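Local coordinates for protein probable glutathione reductase (Sinorhizobium meliloti, PDB 4DNA) that probably catalyses the NADPH-dependent reduction of glutathione disulfide to glutathione, working as an FAD-containing homodimer, at residues Arg208-Met213 and Gly404-Gly409; Glu367-Arg372 and Tyr450-Arg455; Ala373-Met378 and Pro440-Glu445; Thr389-Val394 and Glu444-Met449. All blocks are in the same frame, centred on the assembly; numbering follows the deposited sequence.

Interaction 1. Residues Arg208-Met213 and Gly404-Gly409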
# COMPACT_ATOMS: atom_id res chain seq x y z
N ARG A 208 -12.67 13.45 -15.14
CA ARG A 208 -11.38 13.19 -15.78
C ARG A 208 -10.88 11.77 -15.52
O ARG A 208 -9.93 11.32 -16.17
CB ARG A 208 -10.32 14.18 -15.27
CG ARG A 208 -10.49 15.60 -15.76
CD ARG A 208 -9.98 15.77 -17.19
NE ARG A 208 -9.34 17.07 -17.36
CZ ARG A 208 -8.56 17.41 -18.39
NH1 ARG A 208 -8.31 16.54 -19.36
NH2 ARG A 208 -8.03 18.63 -18.44
N PHE A 209 -11.51 11.10 -14.57
CA PHE A 209 -11.09 9.77 -14.12
C PHE A 209 -11.71 8.64 -14.94
O PHE A 209 -12.68 8.84 -15.70
CB PHE A 209 -11.35 9.63 -12.62
CG PHE A 209 -10.41 10.45 -11.78
CD1 PHE A 209 -10.46 11.85 -11.80
CD2 PHE A 209 -9.45 9.84 -10.98
CE1 PHE A 209 -9.57 12.60 -11.05
CE2 PHE A 209 -8.56 10.59 -10.22
CZ PHE A 209 -8.62 11.96 -10.26
N ASP A 210 -11.14 7.45 -14.81
CA ASP A 210 -11.63 6.29 -15.55
C ASP A 210 -13.09 5.98 -15.17
O ASP A 210 -13.53 6.33 -14.07
CB ASP A 210 -10.71 5.10 -15.30
CG ASP A 210 -11.15 3.85 -16.03
OD1 ASP A 210 -11.04 3.81 -17.28
OD2 ASP A 210 -11.63 2.91 -15.34
N GLN A 211 -13.85 5.33 -16.07
CA GLN A 211 -15.25 5.09 -15.78
C GLN A 211 -15.45 4.28 -14.51
O GLN A 211 -16.26 4.65 -13.67
CB GLN A 211 -16.03 4.49 -16.97
CG GLN A 211 -15.46 3.25 -17.63
CD GLN A 211 -14.79 3.55 -18.95
OE1 GLN A 211 -13.73 4.23 -19.00
NE2 GLN A 211 -15.40 3.07 -20.04
N ASP A 212 -14.71 3.19 -14.37
CA ASP A 212 -14.76 2.37 -13.17
C ASP A 212 -14.29 3.11 -11.88
O ASP A 212 -14.69 2.75 -10.77
CB ASP A 212 -13.99 1.07 -13.39
CG ASP A 212 -14.62 0.19 -14.45
OD1 ASP A 212 -15.78 -0.24 -14.31
OD2 ASP A 212 -13.95 -0.10 -15.44
N MSE A 213 -13.45 4.13 -12.00
CA MSE A 213 -13.15 4.95 -10.83
C MSE A 213 -14.37 5.76 -10.47
O MSE A 213 -14.82 5.73 -9.34
CB MSE A 213 -11.93 5.85 -11.01
CG MSE A 213 -10.66 5.08 -11.35
SE MSE A 213 -10.35 3.66 -10.01
CE MSE A 213 -10.98 1.95 -10.80
N GLY A 404 -2.31 2.25 -18.62
CA GLY A 404 -3.15 2.77 -17.57
C GLY A 404 -3.39 1.70 -16.53
O GLY A 404 -3.63 0.53 -16.86
N ALA A 405 -3.29 2.12 -15.27
CA ALA A 405 -3.64 1.33 -14.10
C ALA A 405 -4.47 2.20 -13.15
O ALA A 405 -4.12 3.35 -12.89
CB ALA A 405 -2.40 0.84 -13.39
N HIS A 406 -5.59 1.64 -12.67
CA HIS A 406 -6.58 2.32 -11.85
C HIS A 406 -7.06 1.43 -10.75
O HIS A 406 -7.47 0.29 -10.99
CB HIS A 406 -7.76 2.74 -12.71
CG HIS A 406 -7.37 3.32 -14.04
ND1 HIS A 406 -7.03 4.62 -14.20
CD2 HIS A 406 -7.24 2.72 -15.29
CE1 HIS A 406 -6.71 4.84 -15.48
NE2 HIS A 406 -6.84 3.67 -16.15
N ILE A 407 -7.00 1.96 -9.53
CA ILE A 407 -7.31 1.23 -8.30
C ILE A 407 -8.33 1.99 -7.49
O ILE A 407 -8.14 3.17 -7.21
CB ILE A 407 -6.07 1.04 -7.39
CG1 ILE A 407 -4.82 0.60 -8.16
CG2 ILE A 407 -6.38 0.06 -6.27
CD1 ILE A 407 -4.90 -0.80 -8.75
N LEU A 408 -9.41 1.32 -7.12
CA LEU A 408 -10.35 1.85 -6.16
C LEU A 408 -10.32 0.94 -4.94
O LEU A 408 -10.63 -0.25 -5.04
CB LEU A 408 -11.74 1.92 -6.76
CG LEU A 408 -12.85 2.45 -5.85
CD1 LEU A 408 -12.56 3.89 -5.46
CD2 LEU A 408 -14.19 2.35 -6.56
N GLY A 409 -9.93 1.47 -3.79
CA GLY A 409 -9.80 0.64 -2.61
C GLY A 409 -8.63 1.04 -1.74
O GLY A 409 -7.92 2.01 -2.03
O HOH W 1 -8.26 7.44 -13.65
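The N-terminal end of helix 211-223, in the presumed NADP-binding Rossmann domain, here meets strand 402-408 of the dimerisation-domain sheet. Asp210 occupies the N-cap: its OD2 accepts a weak bond from Asp212 N at 3.2 Å. With CG anti to its backbone N (chi1 179°), Asp210 lies over one face of the His406 ring, CB 3.9 Å from the ring centroid and 10° off the normal, a CH-pi contact; carboxylate and imidazole are stacked, their planes only 11° apart. A water accepts from Asp210 N at 3.1 Å and, weakly, from His406 ND1, which is also hydrogen-bonded to Thr353 OG1. Beyond the ring, Met213 (modelled as selenomethionine), bent at chi2 and chi3, brings SE to 3.6 Å from Ile407 O and 3.9 Å from Leu408 CB, while its CE lies 3.8 Å from His406 CB. An alanine in place of His406 would probably cost the N-cap residue its stacking surface and break the water bridge. No direct hydrogen bond joins the segments, yet the Asp210 carboxylate is well satisfied: Lys392 pairs with OD2 and Glu358 N donates to OD1. The Lys392 charge and the amide donors would probably favour ionised Asp210.

Interaction 2. Residues Glu367-Arg372 and Tyr450-Arg455; sequences EIEVYR and YQPSYR
A classic beta bulge breaks the antiparallel pairing: the consecutive residues Ser453 and Tyr454 stand opposite the single residue Val370. Val370 N donates to Tyr454 O at 3.1 Å, and Val370 O accepts from Ser453 N at 2.8 Å, both nearly along the C=O axis. Ser453 OG satisfies a third backbone group, accepting a hydrogen bond from Arg372 N at 2.8 Å, almost straight (177°). One pair further, Glu369 and Arg455 lie side by side, with OE2 and NH2 in a long salt bridge of 3.9 Å; the stronger partner of Glu369 is Arg400, at OE1. Val370 CB sits over the Tyr454 ring face, 3.9 Å from its centroid, and Tyr454 OH is hydrogen-bonded to Glu358. Likewise Pro452 CB lies over a face of the Tyr371 ring, 4.1 Å from the centroid, while Tyr371 OH meets Arg400. An alanine in place of Tyr371 would probably uncover Pro452 and deprive Arg400 of a hydrogen-bonding partner. Strand 367-375 thus runs between strand 454-457, which it joins here, and strand 389-396, its other neighbour in the antiparallel sheet, with helix 358-364 packed on Ile368 and Val370.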
# COMPACT_ATOMS: atom_id res chain seq x y z
N GLU A 367 -6.48 -1.32 -30.83
CA GLU A 367 -6.77 -2.56 -30.13
C GLU A 367 -6.22 -2.48 -28.73
O GLU A 367 -5.03 -2.27 -28.52
CB GLU A 367 -6.10 -3.70 -30.86
CG GLU A 367 -7.05 -4.73 -31.43
CD GLU A 367 -7.25 -5.92 -30.50
OE1 GLU A 367 -7.20 -7.07 -30.99
OE2 GLU A 367 -7.44 -5.72 -29.28
N ILE A 368 -7.09 -2.61 -27.74
CA ILE A 368 -6.61 -2.61 -26.36
C ILE A 368 -7.09 -3.84 -25.63
O ILE A 368 -8.09 -4.45 -26.01
CB ILE A 368 -6.99 -1.34 -25.58
CG1 ILE A 368 -8.48 -1.06 -25.71
CG2 ILE A 368 -6.18 -0.15 -26.07
CD1 ILE A 368 -8.98 -0.08 -24.68
N GLU A 369 -6.36 -4.23 -24.59
CA GLU A 369 -6.81 -5.30 -23.70
C GLU A 369 -7.00 -4.71 -22.32
O GLU A 369 -6.19 -3.90 -21.85
CB GLU A 369 -5.84 -6.48 -23.70
CG GLU A 369 -5.67 -7.13 -25.08
CD GLU A 369 -4.35 -7.88 -25.29
OE1 GLU A 369 -3.33 -7.59 -24.61
OE2 GLU A 369 -4.32 -8.77 -26.16
N VAL A 370 -8.11 -5.08 -21.68
CA VAL A 370 -8.46 -4.56 -20.36
C VAL A 370 -8.54 -5.71 -19.35
O VAL A 370 -9.11 -6.78 -19.63
CB VAL A 370 -9.77 -3.76 -20.39
CG1 VAL A 370 -10.16 -3.29 -19.00
CG2 VAL A 370 -9.63 -2.56 -21.32
N TYR A 371 -7.92 -5.48 -18.19
CA TYR A 371 -7.79 -6.48 -17.17
C TYR A 371 -8.43 -5.94 -15.89
O TYR A 371 -7.87 -5.09 -15.21
CB TYR A 371 -6.31 -6.86 -17.01
CG TYR A 371 -5.68 -7.53 -18.25
CD1 TYR A 371 -5.18 -6.77 -19.32
CD2 TYR A 371 -5.55 -8.93 -18.34
CE1 TYR A 371 -4.59 -7.37 -20.42
CE2 TYR A 371 -4.98 -9.53 -19.45
CZ TYR A 371 -4.50 -8.75 -20.48
OH TYR A 371 -3.93 -9.33 -21.59
N ARG A 372 -9.65 -6.41 -15.59
CA ARG A 372 -10.49 -5.82 -14.56
C ARG A 372 -10.74 -6.81 -13.43
O ARG A 372 -11.13 -7.95 -13.66
CB ARG A 372 -11.83 -5.38 -15.15
CG ARG A 372 -12.59 -4.35 -14.32
CD ARG A 372 -14.05 -4.20 -14.72
NE ARG A 372 -14.75 -3.25 -13.86
CZ ARG A 372 -15.55 -3.57 -12.84
NH1 ARG A 372 -15.78 -4.85 -12.53
NH2 ARG A 372 -16.13 -2.62 -12.12
N TYR A 450 -4.30 -13.43 -16.22
CA TYR A 450 -3.57 -13.89 -17.39
C TYR A 450 -4.40 -13.73 -18.65
O TYR A 450 -3.86 -13.62 -19.74
CB TYR A 450 -3.17 -15.35 -17.19
CG TYR A 450 -2.25 -15.53 -16.00
CD1 TYR A 450 -1.08 -14.78 -15.87
CD2 TYR A 450 -2.54 -16.47 -15.00
CE1 TYR A 450 -0.23 -14.93 -14.79
CE2 TYR A 450 -1.69 -16.64 -13.91
CZ TYR A 450 -0.54 -15.86 -13.81
OH TYR A 450 0.31 -16.00 -12.75
N GLN A 451 -5.72 -13.74 -18.48
CA GLN A 451 -6.66 -13.56 -19.56
C GLN A 451 -7.30 -12.20 -19.43
O GLN A 451 -7.61 -11.77 -18.30
CB GLN A 451 -7.74 -14.64 -19.51
CG GLN A 451 -7.19 -16.06 -19.55
CD GLN A 451 -6.25 -16.27 -20.73
OE1 GLN A 451 -6.15 -15.42 -21.63
NE2 GLN A 451 -5.54 -17.40 -20.73
N PRO A 452 -7.49 -11.50 -20.56
CA PRO A 452 -8.15 -10.21 -20.49
C PRO A 452 -9.62 -10.42 -20.16
O PRO A 452 -10.18 -11.48 -20.41
CB PRO A 452 -7.97 -9.62 -21.89
CG PRO A 452 -7.00 -10.50 -22.59
CD PRO A 452 -7.14 -11.85 -21.94
N SER A 453 -10.22 -9.40 -19.56
CA SER A 453 -11.57 -9.47 -19.11
C SER A 453 -12.45 -9.11 -20.28
O SER A 453 -13.61 -9.52 -20.34
CB SER A 453 -11.76 -8.49 -17.95
OG SER A 453 -10.65 -8.55 -17.06
N TYR A 454 -11.88 -8.33 -21.20
CA TYR A 454 -12.50 -7.95 -22.49
C TYR A 454 -11.52 -7.19 -23.36
O TYR A 454 -10.48 -6.75 -22.88
CB TYR A 454 -13.79 -7.13 -22.31
CG TYR A 454 -13.66 -5.85 -21.49
CD1 TYR A 454 -13.31 -4.64 -22.08
CD2 TYR A 454 -13.94 -5.86 -20.12
CE1 TYR A 454 -13.20 -3.48 -21.32
CE2 TYR A 454 -13.84 -4.70 -19.36
CZ TYR A 454 -13.47 -3.52 -19.96
OH TYR A 454 -13.39 -2.39 -19.21
N ARG A 455 -11.87 -7.05 -24.64
CA ARG A 455 -11.06 -6.35 -25.62
C ARG A 455 -11.85 -5.21 -26.24
O ARG A 455 -13.08 -5.26 -26.32
CB ARG A 455 -10.61 -7.31 -26.72
CG ARG A 455 -9.36 -8.12 -26.39
CD ARG A 455 -9.22 -9.33 -27.31
NE ARG A 455 -7.96 -10.05 -27.09
CZ ARG A 455 -7.85 -11.31 -26.62
NH1 ARG A 455 -8.92 -12.03 -26.32
NH2 ARG A 455 -6.64 -11.84 -26.46

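Interaction 3. Residues Ala373-Met378 and Pro440-Glu445; sequences AEFRPM and PTAAEE
Apolar contacts carry most of this meeting between the end of strand 367-375 and the loop that follows His439. Phe375, with CG between the backbone N and carbonyl carbon (chi1 66°), reaches tip to tip toward Glu445, which bends at chi2 so that CG lies 3.4 Å from Phe375 CE1 and its carboxylate carbon CD stands over a face of the ring. Beside it, Phe375 CZ is 4.3 Å from Ala442 CB, and the Ala373 methyl CB and the Glu445 methylene CB approach to 4.2 Å. Farther along, Met378 (modelled as selenomethionine) crosses Pro440 obliquely and sets its terminal CE 3.4 Å from Pro440 CB.

Polar bonds lie within 440-445 and none spans the segments. Glu444 OE2 accepts from Thr441 N at 3.1 Å (163°), met from above the carboxylate plane, and Glu444 N returns a weak bond to Thr441 OG1; Glu445 N closes the turn on Ala442 O at 3.1 Å. The same OE2 is bonded to ND1 of His439, the predicted proton acceptor, a Glu-His pairing as in other glutathione reductases. Pro440, after a cis peptide, touches the FAD carried by the second subunit, and its O is hydrogen-bonded to Lys52 of that subunit. Strand 367-375 is bonded to strand 389-396 at Ala373 and Phe375. Ala442 touches Met391 of strand 389-396, and Glu414 on helix 412-424 of the second subunit grips the amides of Ala442 and Ala443.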
# COMPACT_ATOMS: atom_id res chain seq x y z
N ALA A 373 -10.50 -6.35 -12.21
CA ALA A 373 -10.62 -7.20 -11.04
C ALA A 373 -11.58 -6.56 -10.06
O ALA A 373 -11.42 -5.39 -9.72
CB ALA A 373 -9.25 -7.37 -10.39
N GLU A 374 -12.58 -7.31 -9.63
CA GLU A 374 -13.53 -6.78 -8.67
C GLU A 374 -13.72 -7.76 -7.52
O GLU A 374 -14.07 -8.92 -7.76
CB GLU A 374 -14.86 -6.49 -9.34
CG GLU A 374 -15.64 -5.37 -8.67
CD GLU A 374 -17.02 -5.19 -9.28
OE1 GLU A 374 -17.71 -6.22 -9.47
OE2 GLU A 374 -17.40 -4.02 -9.57
N PHE A 375 -13.50 -7.30 -6.30
CA PHE A 375 -13.48 -8.22 -5.17
C PHE A 375 -13.66 -7.60 -3.78
O PHE A 375 -13.38 -6.42 -3.55
CB PHE A 375 -12.22 -9.09 -5.21
CG PHE A 375 -10.94 -8.33 -5.01
CD1 PHE A 375 -10.30 -7.72 -6.08
CD2 PHE A 375 -10.36 -8.25 -3.75
CE1 PHE A 375 -9.10 -7.03 -5.89
CE2 PHE A 375 -9.17 -7.57 -3.56
CZ PHE A 375 -8.54 -6.96 -4.63
N ARG A 376 -14.12 -8.46 -2.87
CA ARG A 376 -14.38 -8.15 -1.48
C ARG A 376 -13.05 -8.23 -0.77
O ARG A 376 -12.46 -9.31 -0.73
CB ARG A 376 -15.36 -9.19 -0.92
CG ARG A 376 -16.15 -8.80 0.33
CD ARG A 376 -17.50 -9.49 0.34
NE ARG A 376 -17.93 -9.87 1.69
CZ ARG A 376 -18.62 -9.10 2.54
NH1 ARG A 376 -18.97 -7.86 2.21
NH2 ARG A 376 -18.95 -9.57 3.74
N PRO A 377 -12.55 -7.10 -0.23
CA PRO A 377 -11.26 -7.10 0.49
C PRO A 377 -11.28 -8.15 1.59
O PRO A 377 -12.34 -8.42 2.16
CB PRO A 377 -11.19 -5.69 1.11
CG PRO A 377 -12.11 -4.86 0.30
CD PRO A 377 -13.20 -5.77 -0.18
N MSE A 378 -10.12 -8.74 1.89
CA MSE A 378 -10.04 -9.82 2.87
C MSE A 378 -10.71 -9.47 4.18
O MSE A 378 -11.45 -10.26 4.73
CB MSE A 378 -8.60 -10.23 3.16
CG MSE A 378 -8.69 -11.74 3.39
SE MSE A 378 -7.12 -12.47 4.34
CE MSE A 378 -6.57 -13.66 2.86
N PRO A 440 -1.08 -13.14 1.56
CA PRO A 440 -2.25 -12.53 0.94
C PRO A 440 -2.18 -10.99 0.88
O PRO A 440 -1.99 -10.34 1.91
CB PRO A 440 -3.41 -13.00 1.83
CG PRO A 440 -2.79 -13.42 3.13
CD PRO A 440 -1.30 -13.34 3.00
N THR A 441 -2.31 -10.45 -0.33
CA THR A 441 -2.43 -9.01 -0.56
C THR A 441 -3.61 -8.70 -1.49
O THR A 441 -4.25 -9.61 -2.03
CB THR A 441 -1.17 -8.40 -1.20
OG1 THR A 441 -0.90 -9.06 -2.45
CG2 THR A 441 0.07 -8.47 -0.27
N ALA A 442 -3.89 -7.41 -1.65
CA ALA A 442 -4.81 -6.89 -2.66
C ALA A 442 -4.10 -6.90 -4.01
O ALA A 442 -4.63 -7.39 -5.01
CB ALA A 442 -5.22 -5.47 -2.30
N ALA A 443 -2.87 -6.37 -3.99
CA ALA A 443 -2.01 -6.19 -5.16
C ALA A 443 -1.75 -7.42 -6.02
O ALA A 443 -1.42 -7.28 -7.19
CB ALA A 443 -0.68 -5.58 -4.72
N GLU A 444 -1.89 -8.63 -5.47
CA GLU A 444 -1.65 -9.82 -6.28
C GLU A 444 -2.69 -10.04 -7.40
O GLU A 444 -2.45 -10.81 -8.34
CB GLU A 444 -1.55 -11.07 -5.43
CG GLU A 444 -2.73 -11.29 -4.52
CD GLU A 444 -2.57 -12.56 -3.73
OE1 GLU A 444 -2.14 -13.57 -4.33
OE2 GLU A 444 -2.86 -12.56 -2.51
N GLU A 445 -3.83 -9.36 -7.29
CA GLU A 445 -4.84 -9.43 -8.35
C GLU A 445 -4.36 -8.78 -9.66
O GLU A 445 -4.87 -9.12 -10.73
CB GLU A 445 -6.16 -8.81 -7.91
CG GLU A 445 -6.70 -9.35 -6.60
CD GLU A 445 -7.12 -10.79 -6.68
OE1 GLU A 445 -7.37 -11.26 -7.82
OE2 GLU A 445 -7.19 -11.45 -5.62

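Interaction 4. Residues Thr389-Val394 and Glu444-Met449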
# COMPACT_ATOMS: atom_id res chain seq x y z
N THR A 389 -13.26 -3.92 -4.04
CA THR A 389 -12.07 -3.36 -4.62
C THR A 389 -12.13 -3.52 -6.14
O THR A 389 -12.36 -4.63 -6.64
CB THR A 389 -10.78 -3.97 -4.01
OG1 THR A 389 -10.73 -3.64 -2.62
CG2 THR A 389 -9.53 -3.42 -4.69
N ILE A 390 -11.97 -2.41 -6.86
CA ILE A 390 -11.81 -2.47 -8.30
C ILE A 390 -10.35 -2.20 -8.65
O ILE A 390 -9.77 -1.23 -8.16
CB ILE A 390 -12.80 -1.56 -9.04
CG1 ILE A 390 -14.22 -2.07 -8.83
CG2 ILE A 390 -12.52 -1.57 -10.53
CD1 ILE A 390 -15.27 -0.98 -8.83
N MSE A 391 -9.77 -3.08 -9.45
CA MSE A 391 -8.37 -2.99 -9.87
C MSE A 391 -8.30 -3.20 -11.35
O MSE A 391 -8.55 -4.31 -11.83
CB MSE A 391 -7.59 -4.10 -9.21
CG MSE A 391 -7.23 -3.64 -7.81
SE MSE A 391 -5.82 -4.78 -7.05
CE MSE A 391 -5.43 -3.74 -5.42
N LYS A 392 -7.95 -2.16 -12.10
CA LYS A 392 -8.11 -2.22 -13.54
C LYS A 392 -6.86 -1.82 -14.29
O LYS A 392 -6.35 -0.73 -14.10
CB LYS A 392 -9.32 -1.39 -13.98
CG LYS A 392 -9.36 -1.00 -15.44
CD LYS A 392 -10.77 -1.13 -16.00
CE LYS A 392 -10.99 -0.31 -17.26
NZ LYS A 392 -11.67 0.99 -17.00
N LEU A 393 -6.39 -2.72 -15.15
CA LEU A 393 -5.23 -2.50 -15.99
C LEU A 393 -5.62 -2.31 -17.44
O LEU A 393 -6.46 -3.07 -17.96
CB LEU A 393 -4.28 -3.69 -15.91
CG LEU A 393 -3.44 -3.76 -14.63
CD1 LEU A 393 -2.68 -5.07 -14.53
CD2 LEU A 393 -2.48 -2.59 -14.62
N VAL A 394 -5.03 -1.30 -18.09
CA VAL A 394 -5.30 -1.03 -19.52
C VAL A 394 -4.03 -1.22 -20.35
O VAL A 394 -2.97 -0.65 -20.02
CB VAL A 394 -5.91 0.37 -19.73
CG1 VAL A 394 -6.30 0.55 -21.19
CG2 VAL A 394 -7.11 0.60 -18.83
N GLU A 444 -1.89 -8.63 -5.47
CA GLU A 444 -1.65 -9.82 -6.28
C GLU A 444 -2.69 -10.04 -7.40
O GLU A 444 -2.45 -10.81 -8.34
CB GLU A 444 -1.55 -11.07 -5.43
CG GLU A 444 -2.73 -11.29 -4.52
CD GLU A 444 -2.57 -12.56 -3.73
OE1 GLU A 444 -2.14 -13.57 -4.33
OE2 GLU A 444 -2.86 -12.56 -2.51
N GLU A 445 -3.83 -9.36 -7.29
CA GLU A 445 -4.84 -9.43 -8.35
C GLU A 445 -4.36 -8.78 -9.66
O GLU A 445 -4.87 -9.12 -10.73
CB GLU A 445 -6.16 -8.81 -7.91
CG GLU A 445 -6.70 -9.35 -6.60
CD GLU A 445 -7.12 -10.79 -6.68
OE1 GLU A 445 -7.37 -11.26 -7.82
OE2 GLU A 445 -7.19 -11.45 -5.62
N LEU A 446 -3.39 -7.87 -9.56
CA LEU A 446 -2.81 -7.23 -10.75
C LEU A 446 -1.84 -8.16 -11.48
O LEU A 446 -1.60 -7.99 -12.68
CB LEU A 446 -2.10 -5.93 -10.39
CG LEU A 446 -2.89 -4.72 -9.89
CD1 LEU A 446 -2.01 -3.90 -8.95
CD2 LEU A 446 -3.37 -3.86 -11.04
N VAL A 447 -1.30 -9.16 -10.78
CA VAL A 447 -0.29 -10.03 -11.41
C VAL A 447 -0.76 -11.42 -11.81
O VAL A 447 0.03 -12.22 -12.32
CB VAL A 447 1.04 -10.11 -10.60
CG1 VAL A 447 1.60 -8.72 -10.37
CG2 VAL A 447 0.85 -10.86 -9.29
N THR A 448 -2.04 -11.73 -11.62
CA THR A 448 -2.52 -13.05 -12.04
C THR A 448 -3.67 -13.06 -13.05
O THR A 448 -4.21 -14.13 -13.35
CB THR A 448 -2.90 -13.93 -10.83
OG1 THR A 448 -3.92 -13.29 -10.07
CG2 THR A 448 -1.70 -14.19 -9.94
N MSE A 449 -4.04 -11.91 -13.60
CA MSE A 449 -5.11 -11.87 -14.61
C MSE A 449 -4.51 -12.15 -15.96
O MSE A 449 -4.25 -11.24 -16.76
CB MSE A 449 -5.85 -10.55 -14.59
CG MSE A 449 -6.62 -10.41 -13.29
SE MSE A 449 -7.47 -8.64 -13.39
CE MSE A 449 -6.00 -7.33 -13.12
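Met391 and Leu393, two residues apart on strand 389-396, direct their side chains from one face of the sheet onto the turn at 444-449. Met391 (modelled as selenomethionine) is stretched out beyond CG, chi2 and chi3 both near anti (-165° and 171°), which carries SE away from the strand to 4.1 Å from Leu446 CG and the same distance from Glu445 CB; it meets both side chains at about a right angle. Leu393 places CG anti to the carbonyl carbon and beside the backbone N, and so does Leu446, yet the two side chains cross at roughly a right angle rather than lying alongside. The branch that touches is CD2 of Leu446, 3.6 Å from Leu393 CG, while CD1 of Leu393 comes to 3.6 Å from Leu446 O. Met449 (also selenomethionine) extends through chi2 and then bends at chi3 (-73°), turning its methyl CE back toward the strand, 4.2 Å from Met391 O and 4.3 Å from Leu393 CD1. Val447 N bonds to Glu444 O at 3.2 Å within the turn; the torsions of Leu446 carry CD2 to the strand. Met415 of helix 412-424 lies against both Met391 and Leu446, and Leu418 of the second subunit packs on Leu446 as well. With no hydrogen bond between the segments, cohesion rests on dispersion between the selenoether side chains of Met391 and Met449 and the branched leucines, in a buried apolar patch that reaches to the dimer interface.

Overall arrangement
Reading from the N terminus, 208-213 is met first and waits for 404-409, so interaction 1 closes a long loop that joins the nucleotide-binding part of the chain to the dimerisation sheet. Before it closes, 367-372, 373-378 and 389-394 have each opened a loop of their own, and interaction 1 therefore crosses the other three. Interaction 2 closes last, at 450-455, with interactions 3 and 4 nested inside it; those two end on the same stretch, 440-445 and 444-449 overlapping at Glu444 and Glu445. Strands 402-408, 389-396, 367-375 and 454-457 lie in this order, and interactions 3 and 4 both reach the second subunit. Asp212 of interaction 1 also pairs with Arg372 of interaction 2.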